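Local coordinates for protein pectinesterase (PDB 5C1E) that hydrolyses the methyl esters of pectin to release methanol and leave free galacturonate units along the chain, at residues A[10-15]-A[37-42]; A[182-187]-A[229-234]; A[216-221]-A[239-244]. One frame throughout, in Å; residues are numbered along the deposited sequence.

Contact 1 (A[10-15]-A[37-42]); sequences CLTVGS and CIYVAS
C10 and C37 are joined by a disulfide at the start of a parallel strand pair. Strand 11-13 pairs with strand 36-40, at the N-terminal end of the ten-stranded parallel sheet. Strand 11-13 is the outermost strand there. SG of C10 and SG of C37 are 2.1 Å apart, with a torsion of -98° about the S-S bond. SG of C37 stands between its own N and carbonyl carbon (chi1 58°), where it meets SG of C10.

Beyond the disulfide the backbones bond in the parallel pattern. L11 N donates to C37 O, and L11 O accepts from Y39 N at 2.7 Å. V13 N donates to Y39 O at 2.8 Å, and V13 O accepts from A41 N. L11 and V13 thus bond through both N and O to residues on either side of their bridge partners I38 and V40.

The strands and helix 22-29 form a beta-alpha-beta unit at the end of the right-handed parallel beta-helix of pectin methylesterases. L11, V13, I38 and V40 share the sheet face that meets this helix and strand 43-46. The V13 and I38 side chains cross, with CG2 of V13 3.8 Å from CG2 of I38. V13 and V40 lie side by side, with CG1 of V13 4.1 Å from CG1 of V40. A25 and L26 of the helix cover I38.

T12 and Y39 lie on the other face, where OG1 of T12 is bonded to T18 N. CA of G14 lies against CB of A41. Past it, a water accepts from S15 N and donates to S42 O, at 2.9 Å from each atom.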
loop_
_atom_site.group_PDB
_atom_site.type_symbol
_atom_site.label_atom_id
_atom_site.label_comp_id
_atom_site.label_asym_id
_atom_site.label_seq_id
_atom_site.Cartn_x
_atom_site.Cartn_y
_atom_site.Cartn_z
ATOM N N CYS A 10 9.217 -23.181 -4.570
ATOM C CA CYS A 10 9.776 -21.834 -4.437
ATOM C C CYS A 10 11.287 -21.852 -4.303
ATOM O O CYS A 10 11.845 -22.775 -3.735
ATOM C CB CYS A 10 9.168 -21.061 -3.255
ATOM S SG CYS A 10 7.378 -20.847 -3.349
ATOM N N LEU A 11 11.925 -20.812 -4.827
ATOM C CA LEU A 11 13.342 -20.544 -4.588
ATOM C C LEU A 11 13.484 -20.069 -3.134
ATOM O O LEU A 11 12.559 -19.460 -2.594
ATOM C CB LEU A 11 13.853 -19.450 -5.524
ATOM C CG LEU A 11 14.059 -19.739 -7.017
ATOM C CD1 LEU A 11 12.790 -20.193 -7.698
ATOM C CD2 LEU A 11 14.607 -18.503 -7.712
ATOM N N THR A 12 14.629 -20.330 -2.509
ATOM C CA THR A 12 14.807 -19.958 -1.099
ATOM C C THR A 12 15.885 -18.906 -0.921
ATOM O O THR A 12 16.974 -19.048 -1.457
ATOM C CB THR A 12 15.201 -21.136 -0.228
ATOM O OG1 THR A 12 16.388 -21.743 -0.759
ATOM C CG2 THR A 12 14.069 -22.166 -0.161
ATOM N N VAL A 13 15.574 -17.892 -0.121
ATOM C CA VAL A 13 16.509 -16.843 0.242
ATOM C C VAL A 13 16.689 -16.878 1.747
ATOM O O VAL A 13 15.710 -17.006 2.474
ATOM C CB VAL A 13 15.973 -15.449 -0.121
ATOM C CG1 VAL A 13 16.909 -14.367 0.397
ATOM C CG2 VAL A 13 15.792 -15.314 -1.638
ATOM N N GLY A 14 17.930 -16.758 2.207
ATOM C CA GLY A 14 18.210 -16.608 3.629
ATOM C C GLY A 14 19.595 -17.080 3.960
ATOM O O GLY A 14 20.311 -17.590 3.097
ATOM N N SER A 15 19.968 -16.937 5.217
ATOM C CA SER A 15 21.281 -17.363 5.675
ATOM C C SER A 15 21.563 -18.826 5.320
ATOM O O SER A 15 22.681 -19.189 4.987
ATOM C CB SER A 15 21.405 -17.140 7.193
ATOM O OG SER A 15 22.716 -17.493 7.637
ATOM N N CYS A 37 7.893 -18.623 -7.660
ATOM C CA CYS A 37 7.789 -18.096 -6.322
ATOM C C CYS A 37 9.112 -18.160 -5.597
ATOM O O CYS A 37 9.999 -18.965 -5.920
ATOM C CB CYS A 37 6.679 -18.789 -5.530
ATOM S SG CYS A 37 6.836 -20.568 -5.364
ATOM N N ILE A 38 9.234 -17.249 -4.640
ATOM C CA ILE A 38 10.427 -17.094 -3.837
ATOM C C ILE A 38 9.958 -17.033 -2.380
ATOM O O ILE A 38 8.982 -16.326 -2.053
ATOM C CB ILE A 38 11.214 -15.810 -4.201
ATOM C CG1 ILE A 38 11.708 -15.864 -5.649
ATOM C CG2 ILE A 38 12.407 -15.627 -3.271
ATOM C CD1 ILE A 38 12.304 -14.566 -6.174
ATOM N N TYR A 39 10.633 -17.813 -1.540
ATOM C CA TYR A 39 10.454 -17.789 -0.093
ATOM C C TYR A 39 11.653 -17.107 0.535
ATOM O O TYR A 39 12.799 -17.514 0.299
ATOM C CB TYR A 39 10.324 -19.210 0.457
ATOM C CG TYR A 39 10.428 -19.330 1.972
ATOM C CD1 TYR A 39 9.363 -18.986 2.806
ATOM C CD2 TYR A 39 11.577 -19.832 2.573
ATOM C CE1 TYR A 39 9.463 -19.100 4.193
ATOM C CE2 TYR A 39 11.672 -19.960 3.958
ATOM C CZ TYR A 39 10.610 -19.602 4.762
ATOM O OH TYR A 39 10.715 -19.719 6.150
ATOM N N VAL A 40 11.381 -16.090 1.349
ATOM C CA VAL A 40 12.420 -15.344 2.040
ATOM C C VAL A 40 12.366 -15.659 3.525
ATOM O O VAL A 40 11.326 -15.472 4.187
ATOM C CB VAL A 40 12.284 -13.826 1.808
ATOM C CG1 VAL A 40 13.501 -13.064 2.342
ATOM C CG2 VAL A 40 12.113 -13.536 0.326
ATOM N N ALA A 41 13.480 -16.176 4.038
ATOM C CA ALA A 41 13.612 -16.445 5.442
ATOM C C ALA A 41 13.929 -15.164 6.187
ATOM O O ALA A 41 14.304 -14.139 5.604
ATOM C CB ALA A 41 14.686 -17.482 5.693
ATOM N N SER A 42 13.781 -15.254 7.500
ATOM C CA SER A 42 13.969 -14.146 8.414
ATOM C C SER A 42 15.255 -13.381 8.116
ATOM O O SER A 42 16.298 -13.958 7.785
ATOM C CB SER A 42 13.982 -14.652 9.870
ATOM O OG SER A 42 14.921 -15.703 10.054
HETATM O O HOH W 1 17.848 -16.285 7.154
#

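Contact 2 (A[182-187]-A[229-234])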
loop_
_atom_site.group_PDB
_atom_site.type_symbol
_atom_site.label_atom_id
_atom_site.label_comp_id
_atom_site.label_asym_id
_atom_site.label_seq_id
_atom_site.Cartn_x
_atom_site.Cartn_y
_atom_site.Cartn_z
ATOM N N GLY A 182 -0.550 15.333 8.356
ATOM C CA GLY A 182 -0.641 15.341 6.902
ATOM C C GLY A 182 -1.897 14.657 6.394
ATOM O O GLY A 182 -2.815 14.346 7.168
ATOM N N ALA A 183 -1.959 14.475 5.078
ATOM C CA ALA A 183 -3.093 13.806 4.446
ATOM C C ALA A 183 -2.706 12.381 4.118
ATOM O O ALA A 183 -1.611 12.134 3.636
ATOM C CB ALA A 183 -3.518 14.547 3.197
ATOM N N ILE A 184 -3.609 11.435 4.378
ATOM C CA ILE A 184 -3.297 10.038 4.167
ATOM C C ILE A 184 -3.224 9.727 2.671
ATOM O O ILE A 184 -2.245 9.177 2.206
ATOM C CB ILE A 184 -4.336 9.119 4.829
ATOM C CG1 ILE A 184 -4.303 9.279 6.344
ATOM C CG2 ILE A 184 -4.060 7.675 4.467
ATOM C CD1 ILE A 184 -5.492 8.692 7.065
ATOM N N THR A 185 -4.272 10.070 1.931
ATOM C CA THR A 185 -4.313 9.767 0.486
ATOM C C THR A 185 -4.017 10.991 -0.375
ATOM O O THR A 185 -4.394 12.110 -0.045
ATOM C CB THR A 185 -5.661 9.158 0.031
ATOM O OG1 THR A 185 -6.754 10.093 0.176
ATOM C CG2 THR A 185 -5.947 7.881 0.783
ATOM N N ALA A 186 -3.377 10.752 -1.513
ATOM C CA ALA A 186 -3.183 11.775 -2.514
ATOM C C ALA A 186 -3.347 11.174 -3.913
ATOM O O ALA A 186 -2.372 10.856 -4.602
ATOM C CB ALA A 186 -1.815 12.431 -2.336
ATOM N N SER A 187 -4.602 11.008 -4.320
ATOM C CA SER A 187 -4.906 10.401 -5.610
ATOM C C SER A 187 -4.612 11.376 -6.742
ATOM O O SER A 187 -4.943 12.557 -6.646
ATOM C CB SER A 187 -6.361 9.958 -5.695
ATOM O OG SER A 187 -6.734 9.677 -7.036
ATOM N N VAL A 229 -11.721 8.939 -3.720
ATOM C CA VAL A 229 -11.409 8.113 -2.556
ATOM C C VAL A 229 -12.658 7.932 -1.701
ATOM O O VAL A 229 -13.374 8.908 -1.452
ATOM C CB VAL A 229 -10.343 8.787 -1.692
ATOM C CG1 VAL A 229 -9.984 7.916 -0.498
ATOM C CG2 VAL A 229 -9.086 9.111 -2.520
ATOM N N ILE A 230 -12.898 6.692 -1.270
ATOM C CA ILE A 230 -13.960 6.378 -0.301
ATOM C C ILE A 230 -13.390 5.643 0.908
ATOM O O ILE A 230 -12.626 4.678 0.754
ATOM C CB ILE A 230 -15.146 5.590 -0.930
ATOM C CG1 ILE A 230 -16.220 5.323 0.136
ATOM C CG2 ILE A 230 -14.703 4.292 -1.577
ATOM C CD1 ILE A 230 -17.558 4.943 -0.453
ATOM N N TYR A 231 -13.742 6.113 2.107
ATOM C CA TYR A 231 -13.481 5.382 3.337
ATOM C C TYR A 231 -14.822 4.826 3.804
ATOM O O TYR A 231 -15.762 5.589 4.050
ATOM C CB TYR A 231 -12.920 6.291 4.431
ATOM C CG TYR A 231 -11.463 6.720 4.294
ATOM C CD1 TYR A 231 -11.094 7.703 3.378
ATOM C CD2 TYR A 231 -10.486 6.239 5.153
ATOM C CE1 TYR A 231 -9.772 8.134 3.273
ATOM C CE2 TYR A 231 -9.162 6.665 5.063
ATOM C CZ TYR A 231 -8.805 7.604 4.111
ATOM O OH TYR A 231 -7.494 8.056 4.009
ATOM N N GLN A 232 -14.917 3.505 3.886
ATOM C CA GLN A 232 -16.183 2.843 4.194
ATOM C C GLN A 232 -16.009 1.733 5.224
ATOM O O GLN A 232 -14.981 1.030 5.246
ATOM C CB GLN A 232 -16.818 2.282 2.911
ATOM C CG GLN A 232 -15.923 1.370 2.110
ATOM C CD GLN A 232 -16.556 0.908 0.803
ATOM O OE1 GLN A 232 -17.248 1.663 0.143
ATOM N NE2 GLN A 232 -16.269 -0.308 0.405
ATOM N N ASN A 233 -17.021 1.559 6.072
ATOM C CA ASN A 233 -17.015 0.476 7.048
ATOM C C ASN A 233 -15.737 0.431 7.897
ATOM O O ASN A 233 -15.301 -0.652 8.301
ATOM C CB ASN A 233 -17.194 -0.871 6.340
ATOM C CG ASN A 233 -18.422 -0.917 5.458
ATOM O OD1 ASN A 233 -19.508 -0.546 5.882
ATOM N ND2 ASN A 233 -18.257 -1.402 4.222
ATOM N N SER A 234 -15.149 1.600 8.164
ATOM C CA SER A 234 -13.850 1.683 8.800
ATOM C C SER A 234 -13.891 2.420 10.119
ATOM O O SER A 234 -14.836 3.174 10.405
ATOM C CB SER A 234 -12.848 2.397 7.883
ATOM O OG SER A 234 -12.595 1.652 6.723
#
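V229 and Y231 of strand 228-232 meet T185, I184 and S187 across the interior of the parallel beta-helix. The two segments belong to different sheets of the helix. No hydrogen bond links them directly. The axes of strands 185-187 and 229-232 come no closer than 9.6 Å, so the contact is made by side chains.

V229 comes first. Its CG2, anti to the carbonyl carbon, meets OG1 of T185 at 3.7 Å. CG1 of V229 lies near the same oxygen. The two side chains overlap while running opposite ways. CG2 of V229 also reaches CB of S187, at 4.3 Å. Y256 of the next strand of the sheet touches V229 as well.

Y231 is the second inward residue. Its CG is beside the backbone N (chi1 -75°). The hydroxyl lies at the corner where the chain turns at I184. OH of Y231 lies 3.4 Å from CB of I184 and 3.5 Å from CG2 of I184. The ring and the isoleucine cross obliquely. T185 and Y231 meet tip to tip, with the methyl CG2 of T185 3.6 Å from OH of Y231.

The polar ends of T185 and Y231 share one outside partner. Both hydroxyls are hydrogen-bonded to the carbonyl O of L219, so two buried polar groups are satisfied in an otherwise largely apolar contact. The side chain of T185 is about 8 Å from that of D161, the predicted active-site residue.

After Y231 the strand runs out at Q232. Beyond it the chain passes through N233, whose side chain bonds to D201 and N260. OG of S234 then folds back and donates to Q232 O at 2.9 Å, from above the carbonyl plane.

Contact 3 (A[216-221]-A[239-244]); sequences EVYLGR and IINPKG. With ACT (acetate ion), chain M.
Y218 holds its CG anti to the carbonyl carbon (chi1 -64°), and N241 holds its CG anti to the backbone N (chi1 -176°). These torsions place the two CG atoms. The phenol ring and the amide then lie side by side, pointing the same way, with their planes 28° apart. The contact joins the last strand of the seven-stranded sheet of the parallel beta-helix, 217-220, to the loop 239-244 that follows strand 235-236. CB of N241 lies over one face of the Y218 ring, 4.1 Å from its centroid, a CH-pi contact.

The backbones are bridged once, between V217 and I240. V217 N donates to I239 O. V217 O accepts from N241 N at 2.8 Å, with the donor in the carbonyl plane. Further on, L219 N donates to G244 O at 2.7 Å. G244 has a positive phi and closes a type I turn that begins at N241.

N241 shapes this turn. Its OD1 accepts from K243 N at 2.9 Å, an Asx turn, and also from K243 NZ. Its ND2 is held by E215 O, so both ends of the amide have partners that help fix its rotation beside the ring.

CG2 of V217 lies 3.9 Å from CB of I239, and CG1 of V217 meets CD1 of I240. CD2 of L219 meets CD1 of I240 at 3.8 Å, the two side chains crossing at about a right angle. I205 of strand 204-207 touches both isoleucines.

R221 leads away from the loop. Its NE forms a salt bridge with D161, the predicted active-site residue, and its NH1 donates to an acetate probably from the crystallisation liquor. K243 curls back, and its NZ makes a weak hydrogen bond, 3.4 Å, to OH of Y218.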
loop_
_atom_site.group_PDB
_atom_site.type_symbol
_atom_site.label_atom_id
_atom_site.label_comp_id
_atom_site.label_asym_id
_atom_site.label_seq_id
_atom_site.Cartn_x
_atom_site.Cartn_y
_atom_site.Cartn_z
ATOM N N GLU A 216 -5.086 16.314 13.523
ATOM C CA GLU A 216 -4.023 16.803 12.641
ATOM C C GLU A 216 -3.868 15.999 11.354
ATOM O O GLU A 216 -2.935 16.237 10.579
ATOM C CB GLU A 216 -2.688 16.812 13.381
ATOM C CG GLU A 216 -2.707 17.667 14.629
ATOM C CD GLU A 216 -1.338 17.871 15.243
ATOM O OE1 GLU A 216 -0.374 17.182 14.866
ATOM O OE2 GLU A 216 -1.249 18.753 16.115
ATOM N N VAL A 217 -4.744 15.025 11.135
ATOM C CA VAL A 217 -4.615 14.142 9.978
ATOM C C VAL A 217 -5.846 14.315 9.095
ATOM O O VAL A 217 -6.975 14.439 9.586
ATOM C CB VAL A 217 -4.386 12.665 10.402
ATOM C CG1 VAL A 217 -4.335 11.731 9.205
ATOM C CG2 VAL A 217 -3.085 12.534 11.181
ATOM N N TYR A 218 -5.622 14.324 7.791
ATOM C CA TYR A 218 -6.708 14.378 6.824
ATOM C C TYR A 218 -6.823 13.069 6.071
ATOM O O TYR A 218 -5.836 12.366 5.846
ATOM C CB TYR A 218 -6.476 15.528 5.837
ATOM C CG TYR A 218 -6.512 16.895 6.499
ATOM C CD1 TYR A 218 -7.706 17.572 6.673
ATOM C CD2 TYR A 218 -5.345 17.494 6.945
ATOM C CE1 TYR A 218 -7.743 18.827 7.281
ATOM C CE2 TYR A 218 -5.363 18.741 7.553
ATOM C CZ TYR A 218 -6.563 19.405 7.714
ATOM O OH TYR A 218 -6.567 20.640 8.318
ATOM N N LEU A 219 -8.044 12.736 5.698
ATOM C CA LEU A 219 -8.324 11.523 4.962
ATOM C C LEU A 219 -7.643 11.581 3.587
ATOM O O LEU A 219 -7.223 10.557 3.024
ATOM C CB LEU A 219 -9.836 11.362 4.812
ATOM C CG LEU A 219 -10.624 11.151 6.111
ATOM C CD1 LEU A 219 -12.110 11.295 5.826
ATOM C CD2 LEU A 219 -10.310 9.798 6.747
ATOM N N GLY A 220 -7.515 12.791 3.062
ATOM C CA GLY A 220 -6.843 12.962 1.800
ATOM C C GLY A 220 -6.801 14.387 1.304
ATOM O O GLY A 220 -7.432 15.301 1.879
ATOM N N ARG A 221 -6.020 14.555 0.246
ATOM C CA ARG A 221 -6.036 15.768 -0.550
ATOM C C ARG A 221 -5.797 15.394 -2.017
ATOM O O ARG A 221 -5.244 14.322 -2.305
ATOM C CB ARG A 221 -5.024 16.776 -0.017
ATOM C CG ARG A 221 -3.582 16.291 -0.060
ATOM C CD ARG A 221 -2.657 17.328 0.550
ATOM N NE ARG A 221 -1.262 17.007 0.285
ATOM C CZ ARG A 221 -0.285 17.910 0.201
ATOM N NH1 ARG A 221 -0.553 19.195 0.357
ATOM N NH2 ARG A 221 0.955 17.530 -0.056
ATOM N N ILE A 239 -7.477 11.226 15.364
ATOM C CA ILE A 239 -6.520 11.949 14.513
ATOM C C ILE A 239 -7.165 12.711 13.356
ATOM O O ILE A 239 -6.589 13.683 12.870
ATOM C CB ILE A 239 -5.390 11.045 13.957
ATOM C CG1 ILE A 239 -5.927 9.941 13.021
ATOM C CG2 ILE A 239 -4.590 10.457 15.115
ATOM C CD1 ILE A 239 -4.833 9.189 12.291
ATOM N N ILE A 240 -8.343 12.282 12.913
ATOM C CA ILE A 240 -8.966 12.899 11.729
ATOM C C ILE A 240 -9.529 14.286 12.031
ATOM O O ILE A 240 -10.417 14.456 12.878
ATOM C CB ILE A 240 -10.042 11.988 11.098
ATOM C CG1 ILE A 240 -9.430 10.635 10.701
ATOM C CG2 ILE A 240 -10.688 12.672 9.895
ATOM C CD1 ILE A 240 -8.236 10.729 9.772
ATOM N N ASN A 241 -9.004 15.280 11.329
ATOM C CA ASN A 241 -9.492 16.638 11.439
ATOM C C ASN A 241 -10.986 16.690 11.088
ATOM O O ASN A 241 -11.431 16.007 10.184
ATOM C CB ASN A 241 -8.677 17.538 10.514
ATOM C CG ASN A 241 -9.051 18.992 10.648
ATOM O OD1 ASN A 241 -10.057 19.430 10.102
ATOM N ND2 ASN A 241 -8.262 19.741 11.413
ATOM N N PRO A 242 -11.776 17.498 11.810
ATOM C CA PRO A 242 -13.211 17.574 11.502
ATOM C C PRO A 242 -13.575 17.879 10.042
ATOM O O PRO A 242 -14.587 17.391 9.566
ATOM C CB PRO A 242 -13.700 18.691 12.415
ATOM C CG PRO A 242 -12.801 18.625 13.598
ATOM C CD PRO A 242 -11.471 18.090 13.125
ATOM N N LYS A 243 -12.762 18.671 9.348
ATOM C CA LYS A 243 -12.996 18.937 7.918
ATOM C C LYS A 243 -12.820 17.687 7.031
ATOM O O LYS A 243 -13.324 17.645 5.902
ATOM C CB LYS A 243 -12.125 20.092 7.435
ATOM C CG LYS A 243 -12.364 21.393 8.195
ATOM C CD LYS A 243 -11.607 22.580 7.620
ATOM C CE LYS A 243 -10.089 22.390 7.578
ATOM N NZ LYS A 243 -9.449 22.293 8.919
ATOM N N GLY A 244 -12.077 16.699 7.530
ATOM C CA GLY A 244 -11.904 15.411 6.868
ATOM C C GLY A 244 -10.883 15.440 5.742
ATOM O O GLY A 244 -9.951 14.628 5.709
HETATM C C ACT M . 0.869 21.471 -2.215
HETATM O O ACT M . 1.186 21.244 -1.022
HETATM O OXT ACT M . -0.120 22.178 -2.529
HETATM C CH3 ACT M . 1.705 20.872 -3.309
#

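In the fold
Contact 1 comes first along the chain. It closes the loop through helix 22-29 and is complete before the other two open. It ties strand 11-13 to strand 36-40 at the N-terminal end of the ten-stranded sheet, across the centre of the chain from contacts 2 and 3. Those two cross, since their segments alternate: 182-187, 216-221, 229-234, 239-244. Contact 2 closes the 41 residues 188-228 and spans the interior between two sheets. Contact 3 closes the 17 residues 222-238 and fastens the last strand of one sheet to a later loop. Their centres are about 9 Å apart. They meet directly, as strands 182-187 and 217-220 are neighbours, with I184 N 2.8 Å from Y218 O.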